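PDB 6ZLK: epimerase domain-containing protein from Bacillus cereus HuA2-4, which interconverts UDP-glucuronic acid and UDP-galacturonic acid by epimerisation at C4 of the sugar, with NAD as bound cofactor. Local coordinates for residues Glu111-His115 with Ile116-Lys120. Residues are numbered along the deposited sequence; the frame is centred on the assembly and turned at random.
Sequences EACKH and IKLDK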
loop_
_atom_site.group_PDB
_atom_site.type_symbol
_atom_site.label_atom_id
_atom_site.label_comp_id
_atom_site.label_asym_id
_atom_site.label_seq_id
_atom_site.Cartn_x
_atom_site.Cartn_y
_atom_site.Cartn_z
ATOM N N GLU A 111 2.110 -2.690 15.782
ATOM C CA GLU A 111 1.130 -2.625 16.907
ATOM C C GLU A 111 1.815 -3.133 18.178
ATOM O O GLU A 111 1.627 -2.556 19.255
ATOM C CB GLU A 111 -0.101 -3.463 16.578
ATOM C CG GLU A 111 -1.101 -2.792 15.650
ATOM C CD GLU A 111 -2.025 -1.791 16.331
ATOM O OE1 GLU A 111 -2.246 -1.944 17.535
ATOM O OE2 GLU A 111 -2.520 -0.887 15.642
ATOM N N ALA A 112 2.567 -4.221 18.084
ATOM C CA ALA A 112 3.178 -4.854 19.268
ATOM C C ALA A 112 4.247 -3.922 19.821
ATOM O O ALA A 112 4.484 -3.894 21.029
ATOM C CB ALA A 112 3.725 -6.206 18.894
ATOM N N CYS A 113 4.846 -3.097 18.964
ATOM C CA CYS A 113 5.946 -2.193 19.364
ATOM C C CYS A 113 5.427 -0.926 20.064
ATOM O O CYS A 113 6.248 -0.219 20.698
ATOM C CB CYS A 113 6.833 -1.866 18.177
ATOM S SG CYS A 113 7.832 -3.305 17.709
ATOM N N LYS A 114 4.131 -0.649 20.008
ATOM C CA LYS A 114 3.508 0.444 20.818
ATOM C C LYS A 114 3.759 0.198 22.321
ATOM O O LYS A 114 3.870 1.198 23.059
ATOM C CB LYS A 114 1.997 0.502 20.600
ATOM C CG LYS A 114 1.555 0.901 19.207
ATOM C CD LYS A 114 0.040 0.818 18.956
ATOM C CE LYS A 114 -0.774 1.766 19.807
ATOM N NZ LYS A 114 -2.205 1.371 19.828
ATOM N N HIS A 115 3.800 -1.065 22.763
ATOM C CA HIS A 115 3.794 -1.490 24.196
ATOM C C HIS A 115 5.213 -1.726 24.719
ATOM O O HIS A 115 5.335 -2.360 25.790
ATOM C CB HIS A 115 2.955 -2.771 24.392
ATOM C CG HIS A 115 1.584 -2.622 23.839
ATOM N ND1 HIS A 115 1.179 -3.283 22.694
ATOM C CD2 HIS A 115 0.567 -1.805 24.201
ATOM C CE1 HIS A 115 -0.046 -2.914 22.395
ATOM N NE2 HIS A 115 -0.450 -2.008 23.306
ATOM N N ILE A 116 6.246 -1.279 24.006
ATOM C CA ILE A 116 7.654 -1.425 24.463
ATOM C C ILE A 116 8.391 -0.135 24.140
ATOM O O ILE A 116 7.750 0.760 23.569
ATOM C CB ILE A 116 8.298 -2.667 23.844
ATOM C CG1 ILE A 116 8.469 -2.550 22.332
ATOM C CG2 ILE A 116 7.505 -3.910 24.209
ATOM C CD1 ILE A 116 9.369 -3.606 21.764
ATOM N N LYS A 117 9.654 -0.008 24.527
ATOM C CA LYS A 117 10.389 1.246 24.198
ATOM C C LYS A 117 11.614 0.871 23.373
ATOM O O LYS A 117 12.710 0.907 23.896
ATOM C CB LYS A 117 10.736 2.014 25.474
ATOM C CG LYS A 117 9.518 2.604 26.175
ATOM C CD LYS A 117 9.841 3.552 27.313
ATOM C CE LYS A 117 8.736 4.564 27.547
ATOM N NZ LYS A 117 8.869 5.242 28.861
ATOM N N LEU A 118 11.416 0.556 22.099
ATOM C CA LEU A 118 12.538 0.153 21.244
ATOM C C LEU A 118 13.518 1.302 21.132
ATOM O O LEU A 118 13.083 2.511 21.112
ATOM C CB LEU A 118 12.107 -0.165 19.800
ATOM C CG LEU A 118 11.368 -1.450 19.566
ATOM C CD1 LEU A 118 10.897 -1.486 18.115
ATOM C CD2 LEU A 118 12.252 -2.639 19.927
ATOM N N ASP A 119 14.755 0.946 20.869
ATOM C CA ASP A 119 15.746 1.891 20.308
ATOM C C ASP A 119 15.409 2.193 18.842
ATOM O O ASP A 119 15.416 3.351 18.450
ATOM C CB ASP A 119 17.155 1.329 20.395
ATOM C CG ASP A 119 17.659 1.118 21.817
ATOM O OD1 ASP A 119 17.026 1.640 22.760
ATOM O OD2 ASP A 119 18.709 0.455 21.963
ATOM N N LYS A 120 15.207 1.173 18.015
ATOM C CA LYS A 120 15.048 1.340 16.558
ATOM C C LYS A 120 14.224 0.184 16.049
ATOM O O LYS A 120 14.388 -0.959 16.552
ATOM C CB LYS A 120 16.357 1.333 15.753
ATOM C CG LYS A 120 17.195 2.572 15.927
ATOM C CD LYS A 120 18.496 2.547 15.203
ATOM C CE LYS A 120 19.116 3.921 15.191
ATOM N NZ LYS A 120 20.584 3.826 15.075
HETATM O O HOH W 1 8.680 1.103 20.343
#
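From Cys-113 to Ile-116 the backbone folds into a type I beta turn at the C-terminal end of helix 96-113, closed by a weak hydrogen bond from Ile-116 N to Cys-113 O (3.5 Å). The same carbonyl also accepts a hydrogen bond from a water, whose oxygen lies 2.8 Å from Cys-113 O and in turn accepts from Leu-118 N at 3.3 Å. One carbonyl at the end of the helix thus holds the chain twice, directly at the turn and through water two residues further on.

The side chains close the same bend. Cys-113 sets its SG beside its own backbone N, anti to the carbonyl carbon (chi1 -72°), and methyl CD1 of Leu-118 lies against the flank of the sulfur, roughly perpendicular to the CB-SG bond and 3.6 Å from Cys-113 SG. Ile-116 approaches from another direction: with chi1 at 67°, its CG1 is tucked between backbone N and carbonyl carbon and passes 3.6 Å from Cys-113 O. Its terminal CD1 reaches the sulfur more loosely, 4.3 Å from Cys-113 SG, while the CG2 branch lies beside the carbonyl of the adjoining residue, 3.1 Å from His-115 O. Cys-113 is buried here, although the bend as a whole lies at the protein surface. Leu-72 of helix 68-72 touches both Cys-113 and Ile-116, and Val-78 of strand 77-80 lies against Leu-118.

Past the turn the chain runs into strand 120-126, which pairs in parallel with strand 77-80; Lys-120 shares a backbone hydrogen bond with Val-78. Helix 96-113 and its two flanking strands form a beta-alpha-beta crossover, and this bend is its helix-to-strand connection within the Rossmann-type NAD-binding fold of the epimerase/dehydratase family.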